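Local coordinates for protein chorismatase (Streptomyces hygroscopicus, PDB 4BPS) that hydrolyses chorismate to a dihydroxylated cyclohexadiene carboxylic acid and pyruvate, a step in the biosynthesis of the immunosuppressants FK506 and FK520, at residues Asp35-Gly45 with Ala71-Pro81; Ala179-Gly187 with His327-Glu338. All coordinates share one frame; numbering follows the deposited sequence.

In the fold
Along the chain, both segments of interaction 1 precede both of interaction 2. Interaction 1 pairs strands 38-44 and 72-77, neighbours inside a five-stranded mixed sheet near the N-terminus. Interaction 2 joins strand 178-184, an outermost strand of the six-stranded sheet, to the segment that leads from strand 323-327 into strand 337-343 of a third sheet. The centres of interaction 1 and interaction 2 lie about 22 Å apart. H44 and F72 of interaction 1 pack against strand 323-327, whose end begins the second segment of interaction 2. Interaction 1 is sheet pairing set back from the active site, the side chain of H44 about 12 Å from that of E338, the proton acceptor; interaction 2 is part of the site's wall.

Interaction 1 (Asp35-Gly45 with Ala71-Pro81); sequences DETVLGLIEHG and AFTEVWHAQRP
The imidazole of H44 lies near parallel to the ring of F72, planes 19° apart but slid so far that they barely overlap; CD2 of H44 comes closest, 3.6 Å from CZ of F72. At the edge of the same imidazole, near its plane, NE2 donates to OE1 of E74 over 2.8 Å, meeting that oxygen on its anti side but 33° out of the carboxylate plane. The other carboxylate oxygen, OE2, takes NE1 of W76 at the indole edge through its anti lone pair (2.8 Å). E74 gets there with its side chain extended and CG anti to the backbone N (chi1 170°). On the other face of the sheet, H77 carries T37 OG1 at its edge, 2.7 Å from ND1, while CG2 of V38 touches its CE1 obliquely. T37 OG1 in turn donates a hydrogen bond to OD1 of D35, which also accepts from N of T37, closing an Asx turn; both donors reach OD1 from the same face of the carboxylate.

Between these two layers of side chains, strands 38-44 and 72-77 run antiparallel, interrupted by a classic beta bulge: N of L39 and N of G40 both donate to O of W76, at 2.7 and 3.3 Å. Before strand 38-44 begins and after strand 72-77 ends, two waters each bridge OE2 of E36 to R80, one to N and the other to NE.

E74 also forms a salt bridge with K297, and T64 binds ND1 of H44. With the H44, W76 and K297 donors gathered on it, the E74 carboxylate is fixed in rotation and probably kept ionised within the buried layer.

Interaction 2 (Ala179-Gly187 with His327-Glu338); sequences ATGIGAHGG and HTDIAREDLLVE. With 3EB (3-(2-carboxyethyl)benzoic acid), chain B.
Strand 178-184, an outermost strand of its sheet in this YjgF-type fold, is tied to the 327-338 segment by N of G183, which donates to O of D329 (2.8 Å) from 40° above the carbonyl plane. T328 turns its hydroxyl back to the same glycine: with OG1 anti to the backbone N (chi1 -160°), it donates to O of G183 at 2.8 Å, coming down almost perpendicular to that carbonyl's plane. Beyond the strand end, H185 reaches across with NE2 and donates to O of H327, a nearly straight bond (163°) that lies near the imidazole plane and lands on a carbonyl lone pair. The edge of the H185 ring also faces the flat of the H327 ring, in an inclined edge-to-face pair with centroids 5.9 Å apart; ND1 of H327 is held by T66.

Nearer the ligand, I182 supplies an apolar link. Its CG1 lies against CG2 of T328, and its CD1 touches CD1 of I330 at 3.8 Å. The same CD1 sits 3.4 Å from OE1 of E338, the two side chains sliding past each other in opposite directions. Y299 of strand 296-300 packs on I182, T328 and I330 together.

This contact builds one wall of the active site. E338, the proton acceptor, extends from strand 337-343 and brings OE2 against the carboxyethyl arm of the bound 3-(2-carboxyethyl)benzoic acid, 3.2 Å from its CA. The ligand's polar groups are held by Y155, R162, Y215 and R228. A331 adds its CB beside the same arm, while N of G181 lies 3.4 Å from ring carbon CAN. A single water accepts from N of G181 and donates both to O of G181 and to OE1 of E338, each at 2.6 Å.

Interaction 1 (Asp35-Gly45 with Ala71-Pro81)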
loop_
_atom_site.group_PDB
_atom_site.type_symbol
_atom_site.label_atom_id
_atom_site.label_comp_id
_atom_site.label_asym_id
_atom_site.label_seq_id
_atom_site.Cartn_x
_atom_site.Cartn_y
_atom_site.Cartn_z
ATOM N N ASP A 35 -10.219 -15.096 15.975
ATOM C CA ASP A 35 -10.851 -13.846 15.629
ATOM C C ASP A 35 -11.562 -13.936 14.265
ATOM O O ASP A 35 -10.917 -13.960 13.209
ATOM C CB ASP A 35 -9.748 -12.788 15.602
ATOM C CG ASP A 35 -10.255 -11.397 15.335
ATOM O OD1 ASP A 35 -11.490 -11.254 15.096
ATOM O OD2 ASP A 35 -9.402 -10.476 15.336
ATOM N N GLU A 36 -12.895 -13.943 14.288
ATOM C CA GLU A 36 -13.691 -14.131 13.073
ATOM C C GLU A 36 -13.560 -12.944 12.118
ATOM O O GLU A 36 -14.043 -13.029 10.992
ATOM C CB GLU A 36 -15.172 -14.356 13.392
ATOM C CG GLU A 36 -15.856 -13.160 13.971
ATOM C CD GLU A 36 -17.339 -13.373 14.256
ATOM O OE1 GLU A 36 -17.853 -14.522 14.176
ATOM O OE2 GLU A 36 -18.006 -12.359 14.560
ATOM N N THR A 37 -12.945 -11.849 12.555
ATOM C CA THR A 37 -12.893 -10.650 11.727
ATOM C C THR A 37 -11.767 -10.658 10.690
ATOM O O THR A 37 -11.654 -9.709 9.912
ATOM C CB THR A 37 -12.721 -9.387 12.604
ATOM O OG1 THR A 37 -11.449 -9.415 13.257
ATOM C CG2 THR A 37 -13.849 -9.262 13.648
ATOM N N VAL A 38 -10.941 -11.697 10.654
ATOM C CA VAL A 38 -9.830 -11.744 9.701
ATOM C C VAL A 38 -10.353 -11.791 8.277
ATOM O O VAL A 38 -11.178 -12.639 7.937
ATOM C CB VAL A 38 -8.923 -12.970 9.984
ATOM C CG1 VAL A 38 -7.893 -13.166 8.891
ATOM C CG2 VAL A 38 -8.205 -12.815 11.316
ATOM N N LEU A 39 -9.851 -10.876 7.454
ATOM C CA LEU A 39 -10.170 -10.813 6.033
ATOM C C LEU A 39 -9.072 -11.482 5.225
ATOM O O LEU A 39 -9.370 -12.288 4.365
ATOM C CB LEU A 39 -10.297 -9.369 5.554
ATOM C CG LEU A 39 -11.606 -8.634 5.624
ATOM C CD1 LEU A 39 -11.374 -7.195 5.235
ATOM C CD2 LEU A 39 -12.607 -9.276 4.648
ATOM N N GLY A 40 -7.815 -11.146 5.492
ATOM C CA GLY A 40 -6.740 -11.654 4.665
ATOM C C GLY A 40 -5.401 -11.353 5.291
ATOM O O GLY A 40 -5.328 -10.586 6.254
ATOM N N LEU A 41 -4.355 -11.956 4.729
ATOM C CA LEU A 41 -3.044 -11.971 5.356
ATOM C C LEU A 41 -1.946 -11.822 4.315
ATOM O O LEU A 41 -1.964 -12.506 3.289
ATOM C CB LEU A 41 -2.838 -13.320 6.091
ATOM C CG LEU A 41 -3.849 -13.791 7.137
ATOM C CD1 LEU A 41 -4.892 -14.667 6.492
ATOM C CD2 LEU A 41 -3.116 -14.538 8.203
ATOM N N ILE A 42 -0.979 -10.958 4.605
ATOM C CA ILE A 42 0.205 -10.789 3.765
ATOM C C ILE A 42 1.429 -11.087 4.619
ATOM O O ILE A 42 1.674 -10.413 5.624
ATOM C CB ILE A 42 0.308 -9.351 3.201
ATOM C CG1 ILE A 42 -0.969 -8.982 2.427
ATOM C CG2 ILE A 42 1.570 -9.208 2.369
ATOM C CD1 ILE A 42 -1.249 -9.847 1.204
ATOM N N GLU A 43 2.168 -12.119 4.221
ATOM C CA GLU A 43 3.374 -12.527 4.952
ATOM C C GLU A 43 4.604 -11.843 4.377
ATOM O O GLU A 43 5.035 -12.131 3.262
ATOM C CB GLU A 43 3.537 -14.046 4.887
ATOM C CG GLU A 43 2.318 -14.754 5.443
ATOM C CD GLU A 43 2.417 -16.248 5.378
ATOM O OE1 GLU A 43 3.013 -16.771 4.415
ATOM O OE2 GLU A 43 1.878 -16.910 6.284
ATOM N N HIS A 44 5.164 -10.894 5.126
ATOM C CA HIS A 44 6.399 -10.215 4.739
ATOM C C HIS A 44 7.576 -11.014 5.234
ATOM O O HIS A 44 7.628 -11.392 6.392
ATOM C CB HIS A 44 6.442 -8.828 5.384
ATOM C CG HIS A 44 5.388 -7.921 4.849
ATOM N ND1 HIS A 44 5.517 -7.264 3.642
ATOM C CD2 HIS A 44 4.158 -7.626 5.335
ATOM C CE1 HIS A 44 4.400 -6.589 3.419
ATOM N NE2 HIS A 44 3.566 -6.784 4.434
ATOM N N GLY A 45 8.533 -11.299 4.372
ATOM C CA GLY A 45 9.642 -12.138 4.781
ATOM C C GLY A 45 10.643 -12.291 3.650
ATOM O O GLY A 45 10.741 -11.423 2.770
ATOM N N ALA A 71 10.681 -10.888 9.499
ATOM C CA ALA A 71 9.442 -11.368 8.914
ATOM C C ALA A 71 8.295 -11.132 9.873
ATOM O O ALA A 71 8.478 -11.217 11.089
ATOM C CB ALA A 71 9.554 -12.854 8.578
ATOM N N PHE A 72 7.109 -10.842 9.339
ATOM C CA PHE A 72 5.910 -10.712 10.165
ATOM C C PHE A 72 4.714 -10.835 9.244
ATOM O O PHE A 72 4.856 -10.785 8.010
ATOM C CB PHE A 72 5.875 -9.361 10.932
ATOM C CG PHE A 72 5.522 -8.191 10.064
ATOM C CD1 PHE A 72 6.473 -7.604 9.225
ATOM C CD2 PHE A 72 4.238 -7.673 10.068
ATOM C CE1 PHE A 72 6.120 -6.528 8.418
ATOM C CE2 PHE A 72 3.881 -6.611 9.270
ATOM C CZ PHE A 72 4.831 -6.032 8.440
ATOM N N THR A 73 3.524 -11.004 9.824
ATOM C CA THR A 73 2.294 -11.079 9.045
ATOM C C THR A 73 1.457 -9.824 9.243
ATOM O O THR A 73 1.173 -9.386 10.375
ATOM C CB THR A 73 1.466 -12.310 9.437
ATOM O OG1 THR A 73 2.290 -13.461 9.276
ATOM C CG2 THR A 73 0.235 -12.490 8.551
ATOM N N GLU A 74 1.095 -9.228 8.117
ATOM C CA GLU A 74 0.182 -8.092 8.071
ATOM C C GLU A 74 -1.223 -8.660 7.870
ATOM O O GLU A 74 -1.504 -9.265 6.837
ATOM C CB GLU A 74 0.585 -7.202 6.894
ATOM C CG GLU A 74 -0.381 -6.098 6.519
ATOM C CD GLU A 74 0.051 -5.373 5.261
ATOM O OE1 GLU A 74 1.279 -5.264 5.004
ATOM O OE2 GLU A 74 -0.835 -4.902 4.501
ATOM N N VAL A 75 -2.102 -8.484 8.863
ATOM C CA VAL A 75 -3.428 -9.086 8.844
ATOM C C VAL A 75 -4.481 -7.984 8.733
ATOM O O VAL A 75 -4.515 -7.074 9.561
ATOM C CB VAL A 75 -3.700 -9.923 10.116
ATOM C CG1 VAL A 75 -5.011 -10.677 9.965
ATOM C CG2 VAL A 75 -2.535 -10.898 10.413
ATOM N N TRP A 76 -5.331 -8.088 7.717
ATOM C CA TRP A 76 -6.453 -7.173 7.545
ATOM C C TRP A 76 -7.713 -7.803 8.121
ATOM O O TRP A 76 -7.959 -9.012 7.976
ATOM C CB TRP A 76 -6.595 -6.772 6.074
ATOM C CG TRP A 76 -5.528 -5.792 5.759
ATOM C CD1 TRP A 76 -4.295 -6.055 5.242
ATOM C CD2 TRP A 76 -5.552 -4.404 6.088
ATOM N NE1 TRP A 76 -3.546 -4.886 5.204
ATOM C CE2 TRP A 76 -4.306 -3.863 5.727
ATOM C CE3 TRP A 76 -6.515 -3.564 6.653
ATOM C CZ2 TRP A 76 -4.004 -2.510 5.901
ATOM C CZ3 TRP A 76 -6.215 -2.223 6.818
ATOM C CH2 TRP A 76 -4.974 -1.709 6.445
ATOM N N HIS A 77 -8.494 -6.957 8.771
ATOM C CA HIS A 77 -9.705 -7.324 9.494
ATOM C C HIS A 77 -10.847 -6.398 9.095
ATOM O O HIS A 77 -10.614 -5.255 8.673
ATOM C CB HIS A 77 -9.497 -7.093 10.993
ATOM C CG HIS A 77 -8.497 -7.997 11.635
ATOM N ND1 HIS A 77 -8.876 -9.034 12.455
ATOM C CD2 HIS A 77 -7.138 -7.998 11.627
ATOM C CE1 HIS A 77 -7.791 -9.643 12.919
ATOM N NE2 HIS A 77 -6.729 -9.043 12.415
ATOM N N ALA A 78 -12.076 -6.853 9.308
ATOM C CA ALA A 78 -13.204 -5.917 9.324
ATOM C C ALA A 78 -14.272 -6.476 10.248
ATOM O O ALA A 78 -14.373 -6.051 11.390
ATOM C CB ALA A 78 -13.735 -5.668 7.900
ATOM N N GLN A 79 -15.060 -7.406 9.743
ATOM C CA GLN A 79 -15.939 -8.217 10.570
ATOM C C GLN A 79 -16.032 -9.562 9.871
ATOM O O GLN A 79 -15.370 -9.770 8.850
ATOM C CB GLN A 79 -17.297 -7.556 10.783
ATOM C CG GLN A 79 -18.142 -7.377 9.562
ATOM C CD GLN A 79 -19.258 -6.341 9.795
ATOM O OE1 GLN A 79 -19.155 -5.203 9.316
ATOM N NE2 GLN A 79 -20.329 -6.738 10.476
ATOM N N ARG A 80 -16.814 -10.489 10.420
ATOM C CA ARG A 80 -16.889 -11.822 9.855
ATOM C C ARG A 80 -17.140 -11.786 8.346
ATOM O O ARG A 80 -18.157 -11.275 7.914
ATOM C CB ARG A 80 -18.037 -12.554 10.565
ATOM C CG ARG A 80 -18.325 -13.944 10.023
ATOM C CD ARG A 80 -19.450 -14.666 10.798
ATOM N NE ARG A 80 -20.665 -13.853 11.007
ATOM C CZ ARG A 80 -21.631 -13.684 10.096
ATOM N NH1 ARG A 80 -21.550 -14.272 8.914
ATOM N NH2 ARG A 80 -22.706 -12.946 10.376
ATOM N N PRO A 81 -16.231 -12.346 7.539
ATOM C CA PRO A 81 -16.506 -12.323 6.103
ATOM C C PRO A 81 -17.712 -13.190 5.771
ATOM O O PRO A 81 -17.919 -14.269 6.352
ATOM C CB PRO A 81 -15.238 -12.917 5.494
ATOM C CG PRO A 81 -14.150 -12.547 6.500
ATOM C CD PRO A 81 -14.835 -12.729 7.823
HETATM O O HOH W 1 -18.087 -10.073 13.016
HETATM O O HOH W 2 -20.650 -12.894 13.803
HETATM O O HOH W 3 1.002 -15.868 8.673
#

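Interaction 2 (Ala179-Gly187 with His327-Glu338)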
loop_
_atom_site.group_PDB
_atom_site.type_symbol
_atom_site.label_atom_id
_atom_site.label_comp_id
_atom_site.label_asym_id
_atom_site.label_seq_id
_atom_site.Cartn_x
_atom_site.Cartn_y
_atom_site.Cartn_z
ATOM N N ALA A 179 -1.709 4.375 -1.947
ATOM C CA ALA A 179 -0.952 3.296 -2.573
ATOM C C ALA A 179 0.443 3.159 -1.999
ATOM O O ALA A 179 0.963 4.060 -1.316
ATOM C CB ALA A 179 -0.855 3.531 -4.103
ATOM N N THR A 180 1.035 2.013 -2.302
ATOM C CA THR A 180 2.455 1.735 -2.120
ATOM C C THR A 180 2.979 1.114 -3.398
ATOM O O THR A 180 2.303 0.259 -3.979
ATOM C CB THR A 180 2.649 0.762 -0.969
ATOM O OG1 THR A 180 2.223 1.420 0.225
ATOM C CG2 THR A 180 4.091 0.286 -0.821
ATOM N N GLY A 181 4.171 1.546 -3.830
ATOM C CA GLY A 181 4.885 0.961 -4.962
ATOM C C GLY A 181 6.307 0.716 -4.498
ATOM O O GLY A 181 7.121 1.642 -4.472
ATOM N N ILE A 182 6.607 -0.512 -4.087
ATOM C CA ILE A 182 7.824 -0.767 -3.329
ATOM C C ILE A 182 8.484 -2.028 -3.866
ATOM O O ILE A 182 7.810 -2.858 -4.485
ATOM C CB ILE A 182 7.460 -0.887 -1.811
ATOM C CG1 ILE A 182 8.663 -0.609 -0.930
ATOM C CG2 ILE A 182 6.807 -2.254 -1.490
ATOM C CD1 ILE A 182 9.020 0.858 -0.898
ATOM N N GLY A 183 9.789 -2.182 -3.640
ATOM C CA GLY A 183 10.506 -3.333 -4.168
ATOM C C GLY A 183 10.241 -4.617 -3.416
ATOM O O GLY A 183 9.813 -4.643 -2.258
ATOM N N ALA A 184 10.531 -5.702 -4.115
ATOM C CA ALA A 184 10.665 -7.019 -3.511
ATOM C C ALA A 184 11.933 -7.668 -4.078
ATOM O O ALA A 184 12.410 -7.304 -5.153
ATOM C CB ALA A 184 9.423 -7.881 -3.804
ATOM N N HIS A 185 12.426 -8.687 -3.377
ATOM C CA HIS A 185 13.682 -9.329 -3.746
ATOM C C HIS A 185 13.479 -10.573 -4.623
ATOM O O HIS A 185 14.449 -11.246 -4.961
ATOM C CB HIS A 185 14.475 -9.716 -2.497
ATOM C CG HIS A 185 14.789 -8.548 -1.614
ATOM N ND1 HIS A 185 15.892 -7.747 -1.810
ATOM C CD2 HIS A 185 14.108 -8.015 -0.568
ATOM C CE1 HIS A 185 15.888 -6.783 -0.899
ATOM N NE2 HIS A 185 14.813 -6.918 -0.143
ATOM N N GLY A 186 12.231 -10.849 -4.995
ATOM C CA GLY A 186 11.880 -11.926 -5.893
ATOM C C GLY A 186 10.373 -11.948 -5.994
ATOM O O GLY A 186 9.687 -11.241 -5.267
ATOM N N GLY A 187 9.842 -12.755 -6.908
ATOM C CA GLY A 187 8.420 -13.006 -6.949
ATOM C C GLY A 187 7.553 -12.099 -7.791
ATOM O O GLY A 187 6.369 -11.920 -7.469
ATOM N N HIS A 327 13.752 -4.259 4.810
ATOM C CA HIS A 327 14.901 -3.923 3.999
ATOM C C HIS A 327 14.575 -4.226 2.542
ATOM O O HIS A 327 14.552 -5.415 2.160
ATOM C CB HIS A 327 16.091 -4.737 4.464
ATOM C CG HIS A 327 17.292 -4.542 3.619
ATOM N ND1 HIS A 327 18.203 -5.544 3.387
ATOM C CD2 HIS A 327 17.708 -3.461 2.913
ATOM C CE1 HIS A 327 19.148 -5.079 2.590
ATOM N NE2 HIS A 327 18.869 -3.823 2.283
ATOM N N THR A 328 14.290 -3.202 1.740
ATOM C CA THR A 328 13.891 -3.412 0.356
ATOM C C THR A 328 14.004 -2.084 -0.406
ATOM O O THR A 328 14.096 -1.016 0.192
ATOM C CB THR A 328 12.466 -3.993 0.309
ATOM O OG1 THR A 328 12.257 -4.619 -0.964
ATOM C CG2 THR A 328 11.405 -2.920 0.571
ATOM N N ASP A 329 14.025 -2.179 -1.729
ATOM C CA ASP A 329 14.205 -1.010 -2.582
ATOM C C ASP A 329 12.940 -0.161 -2.724
ATOM O O ASP A 329 11.819 -0.620 -2.459
ATOM C CB ASP A 329 14.665 -1.445 -3.967
ATOM C CG ASP A 329 16.123 -1.923 -4.008
ATOM O OD1 ASP A 329 16.841 -1.872 -3.003
ATOM O OD2 ASP A 329 16.582 -2.293 -5.092
ATOM N N ILE A 330 13.160 1.097 -3.127
ATOM C CA ILE A 330 12.105 2.085 -3.287
ATOM C C ILE A 330 11.899 2.378 -4.795
ATOM O O ILE A 330 12.759 2.062 -5.626
ATOM C CB ILE A 330 12.479 3.402 -2.541
ATOM C CG1 ILE A 330 13.209 3.115 -1.205
ATOM C CG2 ILE A 330 11.237 4.318 -2.366
ATOM C CD1 ILE A 330 12.378 2.415 -0.128
ATOM N N ALA A 331 10.770 2.999 -5.155
ATOM C CA ALA A 331 10.406 3.183 -6.557
ATOM C C ALA A 331 11.427 3.952 -7.390
ATOM O O ALA A 331 11.502 3.707 -8.595
ATOM C CB ALA A 331 9.054 3.896 -6.651
ATOM N N ARG A 332 12.149 4.907 -6.778
ATOM C CA ARG A 332 13.285 5.571 -7.440
ATOM C C ARG A 332 14.560 5.130 -6.760
ATOM O O ARG A 332 14.606 5.051 -5.527
ATOM C CB ARG A 332 13.237 7.095 -7.302
ATOM C CG ARG A 332 11.987 7.730 -7.812
ATOM C CD ARG A 332 12.001 9.208 -7.547
ATOM N NE ARG A 332 10.750 9.802 -7.984
ATOM C CZ ARG A 332 10.414 11.064 -7.765
ATOM N NH1 ARG A 332 11.202 11.897 -7.054
ATOM N NH2 ARG A 332 9.259 11.501 -8.238
ATOM N N GLU A 333 15.614 4.899 -7.543
ATOM C CA GLU A 333 16.913 4.524 -6.999
ATOM C C GLU A 333 17.387 5.523 -5.932
ATOM O O GLU A 333 17.956 5.094 -4.925
ATOM C CB GLU A 333 17.979 4.397 -8.104
ATOM C CG GLU A 333 19.389 4.004 -7.603
ATOM C CD GLU A 333 19.506 2.537 -7.185
ATOM O OE1 GLU A 333 18.716 1.674 -7.656
ATOM O OE2 GLU A 333 20.410 2.235 -6.374
ATOM N N ASP A 334 17.134 6.826 -6.140
ATOM C CA ASP A 334 17.625 7.815 -5.179
ATOM C C ASP A 334 16.752 8.037 -3.944
ATOM O O ASP A 334 17.125 8.832 -3.078
ATOM C CB ASP A 334 17.960 9.155 -5.860
ATOM C CG ASP A 334 16.758 9.881 -6.437
ATOM O OD1 ASP A 334 15.594 9.544 -6.122
ATOM O OD2 ASP A 334 17.008 10.872 -7.172
ATOM N N LEU A 335 15.641 7.316 -3.844
ATOM C CA LEU A 335 14.868 7.295 -2.610
ATOM C C LEU A 335 15.400 6.177 -1.732
ATOM O O LEU A 335 15.602 5.046 -2.193
ATOM C CB LEU A 335 13.372 7.138 -2.894
ATOM C CG LEU A 335 12.747 8.327 -3.641
ATOM C CD1 LEU A 335 11.317 7.992 -4.051
ATOM C CD2 LEU A 335 12.797 9.623 -2.810
ATOM N N LEU A 336 15.602 6.505 -0.460
ATOM C CA LEU A 336 16.319 5.648 0.467
ATOM C C LEU A 336 15.443 5.057 1.563
ATOM O O LEU A 336 15.870 4.145 2.287
ATOM C CB LEU A 336 17.437 6.464 1.126
ATOM C CG LEU A 336 18.397 7.145 0.140
ATOM C CD1 LEU A 336 19.359 8.062 0.875
ATOM C CD2 LEU A 336 19.141 6.113 -0.681
ATOM N N VAL A 337 14.236 5.614 1.724
ATOM C CA VAL A 337 13.349 5.246 2.821
ATOM C C VAL A 337 11.940 5.696 2.476
ATOM O O VAL A 337 11.759 6.731 1.811
ATOM C CB VAL A 337 13.821 5.904 4.144
ATOM C CG1 VAL A 337 13.951 7.451 4.035
ATOM C CG2 VAL A 337 12.900 5.504 5.322
ATOM N N GLU A 338 10.934 4.929 2.899
ATOM C CA GLU A 338 9.553 5.386 2.826
ATOM C C GLU A 338 8.786 4.824 4.017
ATOM O O GLU A 338 9.176 3.797 4.583
ATOM C CB GLU A 338 8.843 4.885 1.581
ATOM C CG GLU A 338 9.248 5.575 0.336
ATOM C CD GLU A 338 8.370 5.150 -0.817
ATOM O OE1 GLU A 338 7.844 3.995 -0.778
ATOM O OE2 GLU A 338 8.189 5.926 -1.762
HETATM C C 3EB B . 6.388 9.002 -4.709
HETATM O O 3EB B . 6.238 9.073 -5.933
HETATM C CA 3EB B . 7.219 7.925 -4.069
HETATM O OAB 3EB B . 3.707 3.793 -7.656
HETATM O OAD 3EB B . 2.130 3.077 -6.270
HETATM C CAE 3EB B . 4.821 6.181 -3.371
HETATM C CAF 3EB B . 3.570 5.594 -3.224
HETATM C CAG 3EB B . 5.572 5.967 -4.528
HETATM C CAH 3EB B . 3.057 4.779 -4.218
HETATM C CAL 3EB B . 3.199 3.754 -6.517
HETATM C CAM 3EB B . 5.031 5.159 -5.528
HETATM C CAN 3EB B . 3.771 4.576 -5.395
HETATM O OXT 3EB B . 5.893 9.877 -3.901
HETATM C C2 3EB B . 6.969 6.542 -4.704
HETATM O O HOH W 4 6.181 3.411 -2.751
#